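Local coordinates for protein vinylacetyl-CoA Delta-isomerase (Nitrosopumilus maritimus SCM1, PDB 6VJR) that probably dehydrates 4-hydroxybutyryl-CoA to crotonyl-CoA and isomerises vinylacetyl-CoA, using bound FAD and a [4Fe-4S] cluster, at residues Ala384-Arg398 and Val418-Asn430. Residues are numbered along the deposited sequence; the frame is centred on the assembly and turned at random.
Sequences AGGLVVTLPSEKDFR and VENRMRILRLIEN. With FAD (flavin-adenine dinucleotide), chain V; SO4 (sulfate ion), chain H.
Val388 and Leu425 bring the two backbones to a CA–CA distance of 5.2 Å, where the FAD-binding turn and the short helices after it run along helix 418-432 in the helical C-terminal domain of this acyl-CoA dehydrogenase-like fold. The position anti to the backbone N carries Val388 CG2 to the helix, 3.7 Å from Ile428 CG2, the side chains crossing at about a right angle. Leu425 puts CD1 against Leu387 and CD2 against Ala384 and Val388. Farther along, Met422 SD sits over one face of the Phe397 ring, 3.7 Å from its centroid and 25° off the normal, a Met-aromatic contact. Arg426, bent at chi2 (-66°), lays its guanidinium against Leu391 CD2, while its NH2 donates to Leu391 O (2.9 Å) from above the carbonyl plane. Its NH1 bridges to Glu429 OE1, and its NE to Asp244. With an alanine here, Leu391 O would probably lose this donor and Asp244 this counter-charge, Glu429 would keep Arg236, and a gap would open beside Leu391. Outward, Arg423 grips Glu419 OE2 side-on, and a weak salt bridge joins Glu419 OE1 to Arg398, which also binds Glu394. On the cofactor side, Gly386 N donates to FAD O1P at 2.9 Å.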
ATOM      1  N   ALA A 384       7.550  18.377  -6.582  1.00 12.16           N
ATOM      2  CA  ALA A 384       7.505  19.841  -6.683  1.00 12.40           C
ATOM      3  C   ALA A 384       8.444  20.539  -5.694  1.00 13.04           C
ATOM      4  O   ALA A 384       9.045  21.574  -6.022  1.00 15.65           O
ATOM      5  CB  ALA A 384       6.100  20.303  -6.477  1.00 13.60           C
ATOM      6  N   GLY A 385       8.543  20.010  -4.479  1.00 11.74           N
ATOM      7  CA  GLY A 385       9.261  20.712  -3.413  1.00 13.02           C
ATOM      8  C   GLY A 385       8.362  21.621  -2.570  1.00 13.01           C
ATOM      9  O   GLY A 385       7.160  21.785  -2.823  1.00 13.63           O
ATOM     10  N   GLY A 386       8.974  22.194  -1.518  1.00 13.17           N
ATOM     11  CA  GLY A 386       8.235  22.977  -0.548  1.00 14.52           C
ATOM     12  C   GLY A 386       7.511  24.207  -1.089  1.00 13.24           C
ATOM     13  O   GLY A 386       6.513  24.663  -0.486  1.00 13.74           O
ATOM     14  N   LEU A 387       8.039  24.798  -2.181  1.00 15.14           N
ATOM     15  CA  LEU A 387       7.472  26.031  -2.726  1.00 15.76           C
ATOM     16  C   LEU A 387       6.038  25.818  -3.209  1.00 16.10           C
ATOM     17  O   LEU A 387       5.294  26.767  -3.324  1.00 19.11           O
ATOM     18  CB  LEU A 387       8.403  26.500  -3.843  1.00 17.91           C
ATOM     19  CG  LEU A 387       8.537  27.980  -4.128  1.00 20.75           C
ATOM     20  CD1 LEU A 387       8.810  28.816  -2.903  1.00 18.00           C
ATOM     21  CD2 LEU A 387       9.576  28.127  -5.211  1.00 19.81           C
ATOM     22  N   VAL A 388       5.619  24.571  -3.424  1.00 16.00           N
ATOM     23  CA  VAL A 388       4.246  24.275  -3.798  1.00 15.95           C
ATOM     24  C   VAL A 388       3.261  24.816  -2.756  1.00 17.05           C
ATOM     25  O   VAL A 388       2.139  25.162  -3.115  1.00 20.38           O
ATOM     26  CB  VAL A 388       4.085  22.783  -4.174  1.00 16.31           C
ATOM     27  CG1 VAL A 388       4.063  21.876  -2.959  1.00 15.84           C
ATOM     28  CG2 VAL A 388       2.867  22.534  -5.053  1.00 19.61           C
ATOM     29  N   VAL A 389       3.679  24.921  -1.469  1.00 14.34           N
ATOM     30  CA  VAL A 389       2.839  25.474  -0.436  1.00 15.83           C
ATOM     31  C   VAL A 389       3.376  26.758   0.191  1.00 17.62           C
ATOM     32  O   VAL A 389       2.663  27.317   0.999  1.00 25.39           O
ATOM     33  CB  VAL A 389       2.500  24.437   0.647  1.00 15.35           C
ATOM     34  CG1 VAL A 389       1.615  23.324   0.087  1.00 16.43           C
ATOM     35  CG2 VAL A 389       3.737  23.886   1.369  1.00 16.08           C
ATOM     36  N   THR A 390       4.587  27.196  -0.110  1.00 15.27           N
ATOM     37  CA  THR A 390       5.081  28.398   0.518  1.00 14.24           C
ATOM     38  C   THR A 390       5.277  29.556  -0.458  1.00 13.60           C
ATOM     39  O   THR A 390       5.780  30.607  -0.082  1.00 15.92           O
ATOM     40  CB  THR A 390       6.397  28.142   1.254  1.00 14.30           C
ATOM     41  OG1 THR A 390       7.468  27.976   0.323  1.00 15.84           O
ATOM     42  CG2 THR A 390       6.376  26.973   2.222  1.00 15.08           C
ATOM     43  N   LEU A 391       4.868  29.395  -1.709  1.00 14.64           N
ATOM     44  CA  LEU A 391       5.113  30.431  -2.696  1.00 14.93           C
ATOM     45  C   LEU A 391       4.377  31.739  -2.360  1.00 13.09           C
ATOM     46  O   LEU A 391       3.171  31.738  -2.048  1.00 13.90           O
ATOM     47  CB  LEU A 391       4.528  29.886  -3.991  1.00 15.86           C
ATOM     48  CG  LEU A 391       4.876  30.675  -5.248  1.00 16.39           C
ATOM     49  CD1 LEU A 391       6.377  30.643  -5.547  1.00 16.87           C
ATOM     50  CD2 LEU A 391       4.095  30.097  -6.391  1.00 17.98           C
ATOM     51  N   PRO A 392       5.047  32.902  -2.429  1.00 13.91           N
ATOM     52  CA  PRO A 392       4.357  34.188  -2.269  1.00 14.32           C
ATOM     53  C   PRO A 392       3.334  34.463  -3.384  1.00 12.94           C
ATOM     54  O   PRO A 392       3.370  33.826  -4.457  1.00 15.22           O
ATOM     55  CB  PRO A 392       5.475  35.197  -2.274  1.00 16.01           C
ATOM     56  CG  PRO A 392       6.691  34.397  -1.783  1.00 17.68           C
ATOM     57  CD  PRO A 392       6.509  33.043  -2.448  1.00 16.64           C
ATOM     58  N   SER A 393       2.414  35.379  -3.091  1.00 13.29           N
ATOM     59  CA  SER A 393       1.342  35.743  -4.005  1.00 13.13           C
ATOM     60  C   SER A 393       1.861  36.420  -5.275  1.00 13.28           C
ATOM     61  O   SER A 393       2.944  37.003  -5.317  1.00 14.29           O
ATOM     62  CB  SER A 393       0.364  36.687  -3.315  1.00 14.25           C
ATOM     63  OG  SER A 393       0.859  38.027  -3.240  1.00 16.07           O
ATOM     64  N   GLU A 394       1.029  36.364  -6.317  1.00 14.59           N
ATOM     65  CA  GLU A 394       1.300  37.119  -7.533  1.00 15.54           C
ATOM     66  C   GLU A 394       1.402  38.619  -7.271  1.00 14.53           C
ATOM     67  O   GLU A 394       2.213  39.295  -7.885  1.00 16.45           O
ATOM     68  CB  GLU A 394       0.223  36.848  -8.581  1.00 15.82           C
ATOM     69  CG  GLU A 394       0.511  37.576  -9.884  1.00 17.07           C
ATOM     70  CD  GLU A 394      -0.455  37.343 -11.018  1.00 18.08           C
ATOM     71  OE1 GLU A 394      -1.422  36.587 -10.848  1.00 18.57           O
ATOM     72  OE2 GLU A 394      -0.181  37.909 -12.108  1.00 20.86           O
ATOM     73  N   LYS A 395       0.603  39.152  -6.355  1.00 14.48           N
ATOM     74  CA  LYS A 395       0.708  40.568  -5.988  1.00 14.88           C
ATOM     75  C   LYS A 395       2.108  40.913  -5.475  1.00 16.03           C
ATOM     76  O   LYS A 395       2.622  41.991  -5.781  1.00 16.46           O
ATOM     77  CB  LYS A 395      -0.353  40.924  -4.953  1.00 16.95           C
ATOM     78  CG  LYS A 395      -1.742  41.004  -5.554  1.00 19.97           C
ATOM     79  CD  LYS A 395      -2.802  41.379  -4.536  1.00 22.31           C
ATOM     80  CE  LYS A 395      -4.084  41.842  -5.146  1.00 27.11           C
ATOM     81  NZ  LYS A 395      -4.692  40.793  -5.944  1.00 29.86           N
ATOM     82  N   ASP A 396       2.740  39.989  -4.726  1.00 15.08           N
ATOM     83  CA  ASP A 396       4.135  40.169  -4.342  1.00 15.78           C
ATOM     84  C   ASP A 396       5.082  40.054  -5.533  1.00 15.69           C
ATOM     85  O   ASP A 396       6.012  40.841  -5.648  1.00 17.30           O
ATOM     86  CB  ASP A 396       4.423  39.266  -3.152  1.00 15.59           C
ATOM     87  CG  ASP A 396       3.567  39.643  -1.955  1.00 16.79           C
ATOM     88  OD1 ASP A 396       3.714  40.789  -1.485  1.00 16.65           O
ATOM     89  OD2 ASP A 396       2.724  38.831  -1.544  1.00 17.50           O
ATOM     90  N   PHE A 397       4.867  39.083  -6.419  1.00 15.36           N
ATOM     91  CA  PHE A 397       5.688  38.930  -7.618  1.00 16.35           C
ATOM     92  C   PHE A 397       5.675  40.185  -8.514  1.00 16.68           C
ATOM     93  O   PHE A 397       6.665  40.487  -9.184  1.00 17.94           O
ATOM     94  CB  PHE A 397       5.172  37.712  -8.396  1.00 17.13           C
ATOM     95  CG  PHE A 397       6.035  37.361  -9.583  1.00 19.45           C
ATOM     96  CD1 PHE A 397       7.344  36.975  -9.378  1.00 22.46           C
ATOM     97  CD2 PHE A 397       5.539  37.394 -10.876  1.00 22.76           C
ATOM     98  CE1 PHE A 397       8.151  36.650 -10.460  1.00 24.02           C
ATOM     99  CE2 PHE A 397       6.374  37.113 -11.957  1.00 23.84           C
ATOM    100  CZ  PHE A 397       7.655  36.707 -11.744  1.00 24.86           C
ATOM    101  N   ARG A 398       4.554  40.913  -8.531  1.00 17.39           N
ATOM    102  CA  ARG A 398       4.373  42.080  -9.395  1.00 18.06           C
ATOM    103  C   ARG A 398       4.768  43.371  -8.671  1.00 17.76           C
ATOM    104  O   ARG A 398       4.807  44.444  -9.284  1.00 20.86           O
ATOM    105  CB  ARG A 398       2.929  42.212  -9.876  1.00 19.58           C
ATOM    106  CG  ARG A 398       2.415  41.027 -10.640  1.00 23.86           C
ATOM    107  CD  ARG A 398       3.117  40.726 -11.885  1.00 26.43           C
ATOM    108  NE  ARG A 398       2.289  39.712 -12.561  1.00 25.40           N
ATOM    109  CZ  ARG A 398       2.735  39.011 -13.592  1.00 30.42           C
ATOM    110  NH1 ARG A 398       1.962  38.098 -14.161  1.00 29.83           N
ATOM    111  NH2 ARG A 398       3.948  39.257 -14.059  1.00 33.10           N
ATOM    112  N   VAL A 418      11.127  32.570 -14.169  1.00 18.41           N
ATOM    113  CA  VAL A 418      10.591  32.373 -12.831  1.00 18.27           C
ATOM    114  C   VAL A 418       9.064  32.392 -12.847  1.00 16.87           C
ATOM    115  O   VAL A 418       8.436  31.607 -12.149  1.00 15.82           O
ATOM    116  CB  VAL A 418      11.191  33.364 -11.812  1.00 19.72           C
ATOM    117  CG1 VAL A 418      10.449  33.370 -10.484  1.00 21.33           C
ATOM    118  CG2 VAL A 418      12.659  33.049 -11.593  1.00 23.07           C
ATOM    119  N   GLU A 419       8.451  33.228 -13.701  1.00 16.37           N
ATOM    120  CA  GLU A 419       7.011  33.246 -13.758  1.00 15.83           C
ATOM    121  C   GLU A 419       6.463  31.863 -14.167  1.00 15.67           C
ATOM    122  O   GLU A 419       5.419  31.421 -13.696  1.00 15.03           O
ATOM    123  CB  GLU A 419       6.531  34.302 -14.740  1.00 18.15           C
ATOM    124  CG  GLU A 419       5.019  34.426 -14.712  1.00 19.02           C
ATOM    125  CD  GLU A 419       4.426  35.550 -15.538  1.00 21.83           C
ATOM    126  OE1 GLU A 419       5.104  36.580 -15.735  1.00 25.15           O
ATOM    127  OE2 GLU A 419       3.283  35.360 -16.037  1.00 26.57           O
ATOM    128  N   ASN A 420       7.152  31.183 -15.094  1.00 15.77           N
ATOM    129  CA  ASN A 420       6.704  29.855 -15.495  1.00 14.76           C
ATOM    130  C   ASN A 420       6.828  28.842 -14.352  1.00 13.23           C
ATOM    131  O   ASN A 420       5.941  27.988 -14.172  1.00 14.29           O
ATOM    132  CB  ASN A 420       7.435  29.345 -16.728  1.00 15.37           C
ATOM    133  CG  ASN A 420       7.121  30.131 -17.977  1.00 17.87           C
ATOM    134  OD1 ASN A 420       6.072  30.771 -18.093  1.00 19.90           O
ATOM    135  ND2 ASN A 420       7.983  29.993 -18.960  1.00 20.82           N
ATOM    136  N   ARG A 421       7.921  28.921 -13.554  1.00 13.46           N
ATOM    137  CA  ARG A 421       8.059  28.048 -12.406  1.00 14.20           C
ATOM    138  C   ARG A 421       6.948  28.296 -11.388  1.00 14.52           C
ATOM    139  O   ARG A 421       6.366  27.353 -10.869  1.00 14.54           O
ATOM    140  CB  ARG A 421       9.458  28.210 -11.855  1.00 14.64           C
ATOM    141  CG  ARG A 421       9.825  27.261 -10.735  1.00 14.65           C
ATOM    142  CD  ARG A 421      11.331  27.265 -10.477  1.00 15.76           C
ATOM    143  NE  ARG A 421      11.698  26.348  -9.391  1.00 15.79           N
ATOM    144  CZ  ARG A 421      11.993  26.657  -8.123  1.00 16.73           C
ATOM    145  NH1 ARG A 421      12.057  27.924  -7.747  1.00 16.99           N
ATOM    146  NH2 ARG A 421      12.127  25.674  -7.239  1.00 16.83           N
ATOM    147  N   MET A 422       6.639  29.559 -11.131  1.00 13.91           N
ATOM    148  CA  MET A 422       5.511  29.903 -10.278  1.00 14.43           C
ATOM    149  C   MET A 422       4.198  29.335 -10.811  1.00 13.15           C
ATOM    150  O   MET A 422       3.404  28.781 -10.051  1.00 14.33           O
ATOM    151  CB  MET A 422       5.390  31.408 -10.052  1.00 16.25           C
ATOM    152  CG  MET A 422       6.582  31.961  -9.361  1.00 19.22           C
ATOM    153  SD  MET A 422       6.531  33.730  -9.011  1.00 27.41           S
ATOM    154  CE  MET A 422       4.789  33.828  -8.582  1.00 31.89           C
ATOM    155  N   ARG A 423       3.938  29.509 -12.100  1.00 13.36           N
ATOM    156  CA  ARG A 423       2.680  29.054 -12.655  1.00 13.41           C
ATOM    157  C   ARG A 423       2.511  27.537 -12.496  1.00 12.47           C
ATOM    158  O   ARG A 423       1.427  27.058 -12.181  1.00 14.11           O
ATOM    159  CB  ARG A 423       2.590  29.435 -14.142  1.00 13.61           C
ATOM    160  CG  ARG A 423       2.248  30.892 -14.367  1.00 14.59           C
ATOM    161  CD  ARG A 423       2.387  31.278 -15.834  1.00 16.24           C
ATOM    162  NE  ARG A 423       1.957  32.635 -16.135  1.00 18.20           N
ATOM    163  CZ  ARG A 423       0.706  33.051 -16.132  1.00 18.35           C
ATOM    164  NH1 ARG A 423      -0.295  32.195 -16.094  1.00 16.78           N
ATOM    165  NH2 ARG A 423       0.463  34.337 -16.298  1.00 21.32           N
ATOM    166  N   ILE A 424       3.581  26.773 -12.753  1.00 12.74           N
ATOM    167  CA  ILE A 424       3.440  25.324 -12.705  1.00 12.79           C
ATOM    168  C   ILE A 424       3.248  24.875 -11.243  1.00 12.20           C
ATOM    169  O   ILE A 424       2.454  23.985 -10.963  1.00 12.50           O
ATOM    170  CB  ILE A 424       4.558  24.563 -13.437  1.00 13.54           C
ATOM    171  CG1 ILE A 424       4.038  23.182 -13.843  1.00 14.72           C
ATOM    172  CG2 ILE A 424       5.843  24.492 -12.623  1.00 13.39           C
ATOM    173  CD1 ILE A 424       3.093  23.229 -15.029  1.00 14.10           C
ATOM    174  N   LEU A 425       3.936  25.506 -10.292  1.00 12.08           N
ATOM    175  CA  LEU A 425       3.717  25.212  -8.882  1.00 11.82           C
ATOM    176  C   LEU A 425       2.272  25.479  -8.454  1.00 11.87           C
ATOM    177  O   LEU A 425       1.664  24.659  -7.753  1.00 13.14           O
ATOM    178  CB  LEU A 425       4.712  25.972  -8.005  1.00 12.67           C
ATOM    179  CG  LEU A 425       6.179  25.529  -8.102  1.00 14.42           C
ATOM    180  CD1 LEU A 425       7.093  26.590  -7.583  1.00 14.68           C
ATOM    181  CD2 LEU A 425       6.367  24.252  -7.311  1.00 14.41           C
ATOM    182  N   ARG A 426       1.724  26.611  -8.900  1.00 12.51           N
ATOM    183  CA  ARG A 426       0.315  26.934  -8.613  1.00 12.19           C
ATOM    184  C   ARG A 426      -0.629  25.884  -9.210  1.00 11.91           C
ATOM    185  O   ARG A 426      -1.645  25.565  -8.623  1.00 12.40           O
ATOM    186  CB  ARG A 426      -0.055  28.349  -9.069  1.00 12.86           C
ATOM    187  CG  ARG A 426       0.590  29.403  -8.167  1.00 12.88           C
ATOM    188  CD  ARG A 426       0.031  29.351  -6.763  1.00 13.13           C
ATOM    189  NE  ARG A 426       0.410  30.562  -6.048  1.00 13.48           N
ATOM    190  CZ  ARG A 426       0.801  30.589  -4.749  1.00 14.38           C
ATOM    191  NH1 ARG A 426       0.546  29.553  -3.985  1.00 16.72           N
ATOM    192  NH2 ARG A 426       1.345  31.690  -4.252  1.00 16.24           N
ATOM    193  N   LEU A 427      -0.331  25.381 -10.423  1.00 11.68           N
ATOM    194  CA  LEU A 427      -1.140  24.329 -11.009  1.00 12.91           C
ATOM    195  C   LEU A 427      -1.175  23.091 -10.103  1.00 12.28           C
ATOM    196  O   LEU A 427      -2.257  22.515  -9.840  1.00 12.49           O
ATOM    197  CB  LEU A 427      -0.777  24.028 -12.452  1.00 13.17           C
ATOM    198  CG  LEU A 427      -1.644  22.970 -13.126  1.00 13.65           C
ATOM    199  CD1 LEU A 427      -3.101  23.380 -13.225  1.00 14.74           C
ATOM    200  CD2 LEU A 427      -1.077  22.644 -14.487  1.00 14.25           C
ATOM    201  N   ILE A 428       0.004  22.679  -9.627  1.00 11.39           N
ATOM    202  CA  ILE A 428       0.091  21.524  -8.723  1.00 12.03           C
ATOM    203  C   ILE A 428      -0.692  21.786  -7.437  1.00 11.30           C
ATOM    204  O   ILE A 428      -1.460  20.928  -7.003  1.00 11.91           O
ATOM    205  CB  ILE A 428       1.550  21.116  -8.466  1.00 13.13           C
ATOM    206  CG1 ILE A 428       2.220  20.692  -9.762  1.00 13.73           C
ATOM    207  CG2 ILE A 428       1.592  19.981  -7.451  1.00 12.99           C
ATOM    208  CD1 ILE A 428       3.727  20.488  -9.666  1.00 15.10           C
ATOM    209  N   GLU A 429      -0.529  22.969  -6.843  1.00 12.04           N
ATOM    210  CA  GLU A 429      -1.297  23.330  -5.655  1.00 11.63           C
ATOM    211  C   GLU A 429      -2.806  23.246  -5.916  1.00 11.91           C
ATOM    212  O   GLU A 429      -3.575  22.697  -5.140  1.00 13.73           O
ATOM    213  CB  GLU A 429      -0.881  24.725  -5.187  1.00 13.19           C
ATOM    214  CG  GLU A 429      -1.511  25.151  -3.869  1.00 15.91           C
ATOM    215  CD  GLU A 429      -1.510  26.667  -3.570  1.00 17.22           C
ATOM    216  OE1 GLU A 429      -1.345  27.470  -4.529  1.00 19.24           O
ATOM    217  OE2 GLU A 429      -1.665  27.071  -2.386  1.00 21.22           O
ATOM    218  N   ASN A 430      -3.227  23.778  -7.059  1.00 11.36           N
ATOM    219  CA  ASN A 430      -4.630  23.813  -7.424  1.00 12.05           C
ATOM    220  C   ASN A 430      -5.244  22.422  -7.525  1.00 10.98           C
ATOM    221  O   ASN A 430      -6.393  22.229  -7.160  1.00 13.71           O
ATOM    222  CB  ASN A 430      -4.766  24.552  -8.755  1.00 12.33           C
ATOM    223  CG  ASN A 430      -6.108  24.452  -9.439  1.00 15.22           C
ATOM    224  OD1 ASN A 430      -7.100  25.076  -9.037  1.00 20.41           O
ATOM    225  ND2 ASN A 430      -6.161  23.620 -10.449  1.00 14.83           N
TER
HETATM  226  PA  FAD V 603      13.557  20.407  -3.719  1.00 13.73           P
HETATM  227  O1A FAD V 603      14.914  20.190  -3.172  1.00 14.59           O
HETATM  228  O2A FAD V 603      13.393  21.248  -4.938  1.00 14.44           O
HETATM  229  O5B FAD V 603      12.929  18.963  -3.893  1.00 13.10           O
HETATM  230  C5B FAD V 603      11.992  18.699  -4.967  1.00 12.57           C
HETATM  231  C4B FAD V 603      12.189  17.287  -5.464  1.00 12.81           C
HETATM  232  O4B FAD V 603      13.462  17.233  -6.147  1.00 13.42           O
HETATM  233  C3B FAD V 603      12.253  16.191  -4.368  1.00 12.63           C
HETATM  234  O3B FAD V 603      11.693  14.969  -4.855  1.00 12.85           O
HETATM  235  C2B FAD V 603      13.776  16.031  -4.117  1.00 13.51           C
HETATM  236  O2B FAD V 603      14.199  14.780  -3.607  1.00 13.59           O
HETATM  237  C1B FAD V 603      14.311  16.262  -5.526  1.00 14.14           C
HETATM  238  N9A FAD V 603      15.692  16.712  -5.588  1.00 14.11           N
HETATM  239  C8A FAD V 603      16.192  17.938  -5.235  1.00 14.92           C
HETATM  240  N7A FAD V 603      17.490  18.046  -5.417  1.00 15.74           N
HETATM  241  C5A FAD V 603      17.876  16.822  -5.915  1.00 14.39           C
HETATM  242  C6A FAD V 603      19.128  16.328  -6.331  1.00 16.27           C
HETATM  243  N6A FAD V 603      20.238  17.057  -6.309  1.00 19.68           N
HETATM  244  N1A FAD V 603      19.191  15.042  -6.762  1.00 17.12           N
HETATM  245  C2A FAD V 603      18.042  14.350  -6.790  1.00 17.01           C
HETATM  246  N3A FAD V 603      16.813  14.708  -6.423  1.00 15.96           N
HETATM  247  C4A FAD V 603      16.776  15.984  -6.030  1.00 14.96           C
HETATM  248  N1  FAD V 603      13.472  24.747   6.131  1.00 15.02           N
HETATM  249  C2  FAD V 603      14.103  25.489   7.092  1.00 14.20           C
HETATM  250  O2  FAD V 603      15.310  25.728   7.072  1.00 16.57           O
HETATM  251  N3  FAD V 603      13.370  26.014   8.135  1.00 15.69           N
HETATM  252  C4  FAD V 603      12.035  25.851   8.387  1.00 14.90           C
HETATM  253  O4  FAD V 603      11.475  26.439   9.319  1.00 15.79           O
HETATM  254  C4X FAD V 603      11.363  25.155   7.339  1.00 14.69           C
HETATM  255  N5  FAD V 603      10.033  24.997   7.446  1.00 16.08           N
HETATM  256  C5X FAD V 603       9.356  24.493   6.355  1.00 14.50           C
HETATM  257  C6  FAD V 603       7.957  24.495   6.322  1.00 14.56           C
HETATM  258  C7  FAD V 603       7.249  24.054   5.202  1.00 13.79           C
HETATM  259  C7M FAD V 603       5.746  24.162   5.150  1.00 15.31           C
HETATM  260  C8  FAD V 603       7.927  23.367   4.192  1.00 13.95           C
HETATM  261  C8M FAD V 603       7.210  22.856   2.975  1.00 14.26           C
HETATM  262  C9  FAD V 603       9.308  23.360   4.203  1.00 14.02           C
HETATM  263  C9A FAD V 603      10.042  23.906   5.280  1.00 13.99           C
HETATM  264  N10 FAD V 603      11.439  23.936   5.293  1.00 15.13           N
HETATM  265  C10 FAD V 603      12.149  24.638   6.252  1.00 14.30           C
HETATM  266  C1' FAD V 603      12.140  23.571   4.052  1.00 15.45           C
HETATM  267  C2' FAD V 603      12.328  22.095   3.758  1.00 13.18           C
HETATM  268  O2' FAD V 603      13.454  21.652   4.506  1.00 15.44           O
HETATM  269  C3' FAD V 603      12.553  21.916   2.268  1.00 13.64           C
HETATM  270  O3' FAD V 603      11.283  22.116   1.668  1.00 13.54           O
HETATM  271  C4' FAD V 603      13.181  20.566   1.893  1.00 12.97           C
HETATM  272  O4' FAD V 603      14.545  20.453   2.281  1.00 16.12           O
HETATM  273  C5' FAD V 603      13.050  20.272   0.416  1.00 12.87           C
HETATM  274  O5' FAD V 603      13.771  21.316  -0.301  1.00 13.50           O
HETATM  275  P   FAD V 603      13.015  22.095  -1.471  1.00 13.89           P
HETATM  276  O1P FAD V 603      11.763  22.650  -0.982  1.00 13.27           O
HETATM  277  O2P FAD V 603      14.018  23.008  -2.063  1.00 14.13           O
HETATM  278  O3P FAD V 603      12.621  21.019  -2.552  1.00 14.51           O
HETATM  279  S   SO4 H 604      -5.958  40.131  -1.983  1.00 88.48           S
HETATM  280  O1  SO4 H 604      -5.320  38.846  -1.923  1.00 79.59           O
HETATM  281  O2  SO4 H 604      -7.225  40.060  -1.296  1.00 78.84           O
HETATM  282  O3  SO4 H 604      -6.181  40.481  -3.363  1.00 91.83           O
HETATM  283  O4  SO4 H 604      -5.117  41.133  -1.363  1.00 86.84           O
HETATM  284  O   HOH W   1       1.796  28.837  -1.505  1.00 23.12           O